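PDB 1EER: erythropoietin from Homo sapiens, which acts as a hormone that binds and dimerises the erythropoietin receptor, activating JAK2 and so driving red-cell proliferation and differentiation. Local coordinates for residues Q65-L70 with S100-L105; R76-L81 with L93-A98. The protein carries 5 engineered substitutions. All blocks are in the same frame, centred on the assembly; numbering follows the deposited sequence.

Contact 1. Residues Q65-L70 with S100-L105; sequences QGLALL and SGLRSL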
ATOM      1  N   GLN A  65     -16.751  -9.523  10.338  1.00 19.41           N
ATOM      2  CA  GLN A  65     -18.111  -9.166   9.988  1.00 20.76           C
ATOM      3  C   GLN A  65     -18.136  -7.877   9.184  1.00 23.44           C
ATOM      4  O   GLN A  65     -18.856  -7.779   8.191  1.00 27.52           O
ATOM      5  CB  GLN A  65     -18.949  -9.012  11.238  1.00 22.49           C
ATOM      6  CG  GLN A  65     -19.184 -10.309  11.933  1.00 25.48           C
ATOM      7  CD  GLN A  65     -19.981 -10.129  13.189  1.00 27.22           C
ATOM      8  OE1 GLN A  65     -19.879 -10.922  14.120  1.00 35.18           O
ATOM      9  NE2 GLN A  65     -20.783  -9.078  13.230  1.00 32.77           N
ATOM     10  N   GLY A  66     -17.343  -6.892   9.601  1.00 15.84           N
ATOM     11  CA  GLY A  66     -17.313  -5.636   8.877  1.00 11.56           C
ATOM     12  C   GLY A  66     -16.938  -5.824   7.422  1.00 16.46           C
ATOM     13  O   GLY A  66     -17.528  -5.209   6.530  1.00 14.18           O
ATOM     14  N   LEU A  67     -15.943  -6.676   7.186  1.00 24.55           N
ATOM     15  CA  LEU A  67     -15.463  -6.976   5.835  1.00 21.31           C
ATOM     16  C   LEU A  67     -16.553  -7.646   5.005  1.00 18.81           C
ATOM     17  O   LEU A  67     -16.688  -7.372   3.810  1.00 17.52           O
ATOM     18  CB  LEU A  67     -14.247  -7.896   5.907  1.00 23.78           C
ATOM     19  CG  LEU A  67     -13.370  -8.003   4.661  1.00 24.30           C
ATOM     20  CD1 LEU A  67     -12.627  -6.689   4.436  1.00 21.69           C
ATOM     21  CD2 LEU A  67     -12.402  -9.171   4.836  1.00 20.16           C
ATOM     22  N   ALA A  68     -17.320  -8.526   5.649  1.00 15.53           N
ATOM     23  CA  ALA A  68     -18.415  -9.224   4.985  1.00 18.08           C
ATOM     24  C   ALA A  68     -19.456  -8.222   4.492  1.00 16.19           C
ATOM     25  O   ALA A  68     -19.910  -8.295   3.354  1.00 15.71           O
ATOM     26  CB  ALA A  68     -19.052 -10.214   5.946  1.00 16.44           C
ATOM     27  N   LEU A  69     -19.827  -7.277   5.353  1.00 16.27           N
ATOM     28  CA  LEU A  69     -20.811  -6.257   5.010  1.00 14.70           C
ATOM     29  C   LEU A  69     -20.270  -5.408   3.873  1.00 14.52           C
ATOM     30  O   LEU A  69     -21.000  -5.046   2.945  1.00 16.67           O
ATOM     31  CB  LEU A  69     -21.100  -5.400   6.254  1.00 20.80           C
ATOM     32  CG  LEU A  69     -21.787  -4.030   6.225  1.00 21.57           C
ATOM     33  CD1 LEU A  69     -22.920  -4.002   5.233  1.00 28.00           C
ATOM     34  CD2 LEU A  69     -22.303  -3.724   7.622  1.00 20.02           C
ATOM     35  N   LEU A  70     -18.975  -5.107   3.957  1.00 16.18           N
ATOM     36  CA  LEU A  70     -18.266  -4.318   2.955  1.00 14.47           C
ATOM     37  C   LEU A  70     -18.332  -5.005   1.590  1.00 14.11           C
ATOM     38  O   LEU A  70     -18.613  -4.369   0.571  1.00 19.43           O
ATOM     39  CB  LEU A  70     -16.798  -4.140   3.373  1.00 15.69           C
ATOM     40  CG  LEU A  70     -16.180  -2.730   3.396  1.00 22.86           C
ATOM     41  CD1 LEU A  70     -14.664  -2.839   3.458  1.00 19.85           C
ATOM     42  CD2 LEU A  70     -16.590  -1.929   2.169  1.00 20.81           C
ATOM     43  N   SER A 100     -12.520  -7.749  -6.421  1.00 15.61           N
ATOM     44  CA  SER A 100     -11.407  -8.680  -6.527  1.00 17.16           C
ATOM     45  C   SER A 100     -10.560  -8.669  -5.261  1.00 18.13           C
ATOM     46  O   SER A 100     -10.221  -9.724  -4.715  1.00 17.01           O
ATOM     47  CB  SER A 100     -10.543  -8.303  -7.731  1.00 17.35           C
ATOM     48  OG  SER A 100      -9.317  -9.008  -7.706  1.00 36.94           O
ATOM     49  N   GLY A 101     -10.217  -7.467  -4.802  1.00 17.54           N
ATOM     50  CA  GLY A 101      -9.412  -7.326  -3.602  1.00 18.01           C
ATOM     51  C   GLY A 101     -10.096  -7.845  -2.348  1.00 16.67           C
ATOM     52  O   GLY A 101      -9.480  -8.567  -1.560  1.00 17.39           O
ATOM     53  N   LEU A 102     -11.367  -7.479  -2.162  1.00 20.73           N
ATOM     54  CA  LEU A 102     -12.129  -7.916  -0.992  1.00 18.64           C
ATOM     55  C   LEU A 102     -12.218  -9.431  -0.958  1.00 14.14           C
ATOM     56  O   LEU A 102     -12.186 -10.045   0.107  1.00 12.24           O
ATOM     57  CB  LEU A 102     -13.536  -7.297  -1.002  1.00 16.23           C
ATOM     58  CG  LEU A 102     -13.616  -5.866  -0.448  1.00 17.60           C
ATOM     59  CD1 LEU A 102     -15.014  -5.308  -0.616  1.00 15.53           C
ATOM     60  CD2 LEU A 102     -13.230  -5.868   1.022  1.00 16.17           C
ATOM     61  N   ARG A 103     -12.306 -10.037  -2.136  1.00 18.28           N
ATOM     62  CA  ARG A 103     -12.394 -11.490  -2.212  1.00 22.64           C
ATOM     63  C   ARG A 103     -11.097 -12.111  -1.708  1.00 18.33           C
ATOM     64  O   ARG A 103     -11.115 -13.097  -0.970  1.00 19.04           O
ATOM     65  CB  ARG A 103     -12.672 -11.940  -3.652  1.00 21.29           C
ATOM     66  CG  ARG A 103     -13.004 -13.428  -3.777  1.00 22.89           C
ATOM     67  CD  ARG A 103     -13.021 -13.900  -5.238  1.00 19.05           C
ATOM     68  NE  ARG A 103     -14.211 -13.449  -5.954  1.00 16.49           N
ATOM     69  CZ  ARG A 103     -14.196 -12.567  -6.943  1.00 12.78           C
ATOM     70  NH1 ARG A 103     -13.049 -12.037  -7.340  1.00 16.61           N
ATOM     71  NH2 ARG A 103     -15.328 -12.192  -7.520  1.00 20.36           N
ATOM     72  N   SER A 104      -9.970 -11.526  -2.099  1.00 18.52           N
ATOM     73  CA  SER A 104      -8.675 -12.037  -1.675  1.00 17.44           C
ATOM     74  C   SER A 104      -8.478 -11.828  -0.175  1.00 19.56           C
ATOM     75  O   SER A 104      -8.046 -12.736   0.542  1.00 18.14           O
ATOM     76  CB  SER A 104      -7.566 -11.342  -2.458  1.00 16.31           C
ATOM     77  OG  SER A 104      -7.697 -11.607  -3.844  1.00 16.95           O
ATOM     78  N   LEU A 105      -8.815 -10.634   0.299  1.00 19.37           N
ATOM     79  CA  LEU A 105      -8.672 -10.313   1.712  1.00 16.69           C
ATOM     80  C   LEU A 105      -9.506 -11.250   2.575  1.00 18.19           C
ATOM     81  O   LEU A 105      -9.058 -11.680   3.639  1.00 22.06           O
ATOM     82  CB  LEU A 105      -9.069  -8.852   1.960  1.00 15.57           C
ATOM     83  CG  LEU A 105      -8.121  -7.851   1.290  1.00 14.09           C
ATOM     84  CD1 LEU A 105      -8.739  -6.461   1.291  1.00 17.36           C
ATOM     85  CD2 LEU A 105      -6.782  -7.860   2.025  1.00 17.52           C
TER
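L67 and L102 meet in the middle of this buried contact, which joins helices 56-82 and 91-111 inside the four-helix bundle of erythropoietin, a member of the four-helical cytokines. The two helices run antiparallel here, their N-to-C directions 153° apart and their local axes 10.5 Å from each other at closest approach. L67 and L102 are also the pair in register, with their CA atoms 7.7 Å apart.

The interaction between the side chains is purely apolar, and no hydrogen bond passes from one segment to the other. The two leucines L67 and L102 pass in opposite senses, and CD1 of L67 touches CD2 of L102 at 3.6 Å. That methyl of L102 serves two neighbours, since L70 comes in roughly perpendicular to L102 and brings its CD1 to 4.1 Å from L102 CD2. The other methyl of L67 points to the next turn of the facing helix: L67 CD2 lies 4.4 Å from L105 CB. The first torsion of L67 (CG anti to the backbone N, chi1 -163°) carries the branch point toward helix 91-111, and CD1 and CD2 then part, one to L102 and one to L105.

The same leucines extend into the rest of the core. L67 packs on F148 and L153 of helix 138-161, L102 on Y145, and L105 reaches both L149 of that helix and L12 and Y15 of helix 9-25. R103 leaves the helix on the side facing away from 65-70, and its guanidinium bridges to an acidic side chain of another protein chain, consistent with a receptor-facing outer side of helix 91-111.

Methyl-to-backbone packing completes the contact, with CD1 of L102 resting 3.9 Å from the carbonyl O of L70.

Contact 2. Residues R76-L81 with L93-A98; sequences RGQALL and LHVDKA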
ATOM      1  N   ARG A  76     -23.076  -4.906  -4.358  1.00 27.56           N
ATOM      2  CA  ARG A  76     -24.280  -4.163  -4.710  1.00 26.18           C
ATOM      3  C   ARG A  76     -23.899  -2.976  -5.593  1.00 22.33           C
ATOM      4  O   ARG A  76     -24.569  -2.675  -6.573  1.00 25.04           O
ATOM      5  CB  ARG A  76     -24.992  -3.672  -3.448  1.00 28.30           C
ATOM      6  CG  ARG A  76     -26.446  -4.130  -3.340  1.00 38.27           C
ATOM      7  CD  ARG A  76     -27.392  -3.181  -4.071  1.00 37.99           C
ATOM      8  NE  ARG A  76     -27.764  -3.685  -5.392  1.00 40.94           N
ATOM      9  CZ  ARG A  76     -28.824  -3.271  -6.082  1.00 43.46           C
ATOM     10  NH1 ARG A  76     -29.625  -2.341  -5.583  1.00 44.64           N
ATOM     11  NH2 ARG A  76     -29.087  -3.787  -7.276  1.00 43.95           N
ATOM     12  N   GLY A  77     -22.809  -2.302  -5.246  1.00 24.46           N
ATOM     13  CA  GLY A  77     -22.380  -1.170  -6.041  1.00 24.15           C
ATOM     14  C   GLY A  77     -22.040  -1.600  -7.452  1.00 20.70           C
ATOM     15  O   GLY A  77     -22.296  -0.883  -8.420  1.00 21.05           O
ATOM     16  N   GLN A  78     -21.461  -2.784  -7.567  1.00 20.13           N
ATOM     17  CA  GLN A  78     -21.085  -3.317  -8.866  1.00 24.96           C
ATOM     18  C   GLN A  78     -22.313  -3.567  -9.750  1.00 21.82           C
ATOM     19  O   GLN A  78     -22.329  -3.203 -10.925  1.00 24.37           O
ATOM     20  CB  GLN A  78     -20.301  -4.615  -8.673  1.00 22.83           C
ATOM     21  CG  GLN A  78     -19.903  -5.307  -9.956  1.00 26.75           C
ATOM     22  CD  GLN A  78     -19.353  -6.688  -9.699  1.00 25.97           C
ATOM     23  OE1 GLN A  78     -19.826  -7.398  -8.816  1.00 25.30           O
ATOM     24  NE2 GLN A  78     -18.342  -7.078 -10.468  1.00 29.17           N
ATOM     25  N   ALA A  79     -23.345  -4.181  -9.184  1.00 26.85           N
ATOM     26  CA  ALA A  79     -24.561  -4.469  -9.945  1.00 29.60           C
ATOM     27  C   ALA A  79     -25.338  -3.196 -10.255  1.00 32.36           C
ATOM     28  O   ALA A  79     -25.973  -3.088 -11.302  1.00 31.97           O
ATOM     29  CB  ALA A  79     -25.436  -5.435  -9.178  1.00 27.19           C
ATOM     30  N   LEU A  80     -25.296  -2.236  -9.337  1.00 29.08           N
ATOM     31  CA  LEU A  80     -25.990  -0.974  -9.539  1.00 34.27           C
ATOM     32  C   LEU A  80     -25.328  -0.237 -10.696  1.00 35.66           C
ATOM     33  O   LEU A  80     -25.976   0.505 -11.441  1.00 35.57           O
ATOM     34  CB  LEU A  80     -25.911  -0.121  -8.272  1.00 34.84           C
ATOM     35  CG  LEU A  80     -27.077  -0.241  -7.292  1.00 29.61           C
ATOM     36  CD1 LEU A  80     -26.740   0.486  -6.002  1.00 26.80           C
ATOM     37  CD2 LEU A  80     -28.321   0.342  -7.925  1.00 30.41           C
ATOM     38  N   LEU A  81     -24.026  -0.459 -10.837  1.00 37.18           N
ATOM     39  CA  LEU A  81     -23.243   0.168 -11.890  1.00 37.36           C
ATOM     40  C   LEU A  81     -23.443  -0.531 -13.225  1.00 41.49           C
ATOM     41  O   LEU A  81     -23.429   0.116 -14.270  1.00 45.97           O
ATOM     42  CB  LEU A  81     -21.760   0.148 -11.527  1.00 32.05           C
ATOM     43  CG  LEU A  81     -20.907   1.226 -12.189  1.00 27.97           C
ATOM     44  CD1 LEU A  81     -21.440   2.587 -11.798  1.00 28.93           C
ATOM     45  CD2 LEU A  81     -19.442   1.072 -11.770  1.00 24.61           C
ATOM     46  N   LEU A  93     -13.229   0.189 -13.072  1.00 27.25           N
ATOM     47  CA  LEU A  93     -12.040  -0.545 -12.648  1.00 28.77           C
ATOM     48  C   LEU A  93     -11.818  -0.560 -11.151  1.00 25.48           C
ATOM     49  O   LEU A  93     -11.393  -1.577 -10.608  1.00 29.39           O
ATOM     50  CB  LEU A  93     -10.784  -0.018 -13.347  1.00 32.87           C
ATOM     51  CG  LEU A  93     -10.622   1.485 -13.551  1.00 39.23           C
ATOM     52  CD1 LEU A  93      -9.134   1.810 -13.605  1.00 40.36           C
ATOM     53  CD2 LEU A  93     -11.331   1.923 -14.839  1.00 43.32           C
ATOM     54  N   HIS A  94     -12.110   0.554 -10.484  1.00 25.14           N
ATOM     55  CA  HIS A  94     -11.927   0.634  -9.038  1.00 21.78           C
ATOM     56  C   HIS A  94     -12.868  -0.343  -8.353  1.00 18.06           C
ATOM     57  O   HIS A  94     -12.513  -0.952  -7.351  1.00 22.28           O
ATOM     58  CB  HIS A  94     -12.189   2.056  -8.529  1.00 18.48           C
ATOM     59  CG  HIS A  94     -11.223   3.071  -9.055  1.00 24.41           C
ATOM     60  ND1 HIS A  94      -9.899   3.106  -8.676  1.00 25.55           N
ATOM     61  CD2 HIS A  94     -11.386   4.083  -9.942  1.00 25.72           C
ATOM     62  CE1 HIS A  94      -9.288   4.094  -9.307  1.00 25.99           C
ATOM     63  NE2 HIS A  94     -10.168   4.702 -10.081  1.00 24.74           N
ATOM     64  N   VAL A  95     -14.070  -0.493  -8.898  1.00 18.70           N
ATOM     65  CA  VAL A  95     -15.051  -1.421  -8.330  1.00 20.77           C
ATOM     66  C   VAL A  95     -14.624  -2.873  -8.576  1.00 19.37           C
ATOM     67  O   VAL A  95     -14.768  -3.732  -7.708  1.00 19.93           O
ATOM     68  CB  VAL A  95     -16.442  -1.202  -8.955  1.00 20.33           C
ATOM     69  CG1 VAL A  95     -17.393  -2.289  -8.497  1.00 21.76           C
ATOM     70  CG2 VAL A  95     -16.982   0.171  -8.567  1.00 26.17           C
ATOM     71  N   ASP A  96     -14.100  -3.134  -9.769  1.00 18.50           N
ATOM     72  CA  ASP A  96     -13.654  -4.468 -10.135  1.00 22.06           C
ATOM     73  C   ASP A  96     -12.458  -4.866  -9.277  1.00 22.85           C
ATOM     74  O   ASP A  96     -12.311  -6.026  -8.891  1.00 24.44           O
ATOM     75  CB  ASP A  96     -13.294  -4.512 -11.625  1.00 27.20           C
ATOM     76  CG  ASP A  96     -14.531  -4.607 -12.530  1.00 34.16           C
ATOM     77  OD1 ASP A  96     -15.624  -4.964 -12.034  1.00 29.32           O
ATOM     78  OD2 ASP A  96     -14.403  -4.323 -13.741  1.00 31.39           O
ATOM     79  N   LYS A  97     -11.599  -3.903  -8.974  1.00 23.10           N
ATOM     80  CA  LYS A  97     -10.448  -4.184  -8.121  1.00 23.73           C
ATOM     81  C   LYS A  97     -10.920  -4.428  -6.674  1.00 20.49           C
ATOM     82  O   LYS A  97     -10.376  -5.277  -5.962  1.00 21.97           O
ATOM     83  CB  LYS A  97      -9.467  -3.008  -8.149  1.00 22.03           C
ATOM     84  CG  LYS A  97      -8.793  -2.782  -9.481  1.00 26.56           C
ATOM     85  CD  LYS A  97      -8.404  -1.330  -9.639  1.00 32.06           C
ATOM     86  CE  LYS A  97      -7.306  -1.176 -10.659  1.00 32.58           C
ATOM     87  NZ  LYS A  97      -6.151  -2.036 -10.316  1.00 42.90           N
ATOM     88  N   ALA A  98     -11.932  -3.673  -6.249  1.00 17.41           N
ATOM     89  CA  ALA A  98     -12.486  -3.787  -4.903  1.00 16.87           C
ATOM     90  C   ALA A  98     -13.138  -5.150  -4.708  1.00 15.24           C
ATOM     91  O   ALA A  98     -12.912  -5.821  -3.698  1.00 16.21           O
ATOM     92  CB  ALA A  98     -13.509  -2.673  -4.664  1.00 16.01           C
TER
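Q78 crosses V95 at a slant and ends near D96, close to the connection between the antiparallel helices 56-82 and 91-111 of the cytokine bundle. Its CB makes the closest touch, 3.7 Å from CG1 of V95, and CG follows at 4.2 Å from the same V95 CG1. With CG anti to the backbone N (chi1 177°) and the chain extended beyond it, the side chain passes the valine and carries its amide onward to the carboxylate of D96. There NE2 of Q78 stands 3.8 Å from OD1 of D96, too far for a hydrogen bond, and the amide and carboxylate planes are turned 69° from each other. The pair is thus a loose polar approach at the margin of an apolar contact.

V95 uses both of its branches. While CG1 faces Q78, CG2 meets CD2 of L81 at 4.1 Å, so the valine is held between residues less than one turn apart on the facing helix.

V95 and L81 both continue onto F138 at the start of helix 138-161, and V95 also reaches F142. Q78 packs further on V99, and Q78 and D96 each touch an apolar side chain of another protein in the assembly. On another side of helix 56-82, L80 rests on E37 and I39 of strand 34-41, where R76 forms a salt bridge with E37.

How the contacts relate
Both contacts join helices 56-82 and 91-111, and their centres lie 13 Å apart along this antiparallel pair. The centre of contact 1 lies about 5 Å from that of the chain, in the hydrophobic core: every touching residue is a buried leucine. The centre of contact 2 is about 14 Å from it, closer to the turn between the helices, and of its touching residues V95 alone is buried. Its chemistry is accordingly mixed, with an apolar valine and leucine beside an amide and a carboxylate. Helix 138-161 covers both contacts, through different residues. In both contacts, residues of helix 91-111 also reach another protein in the assembly.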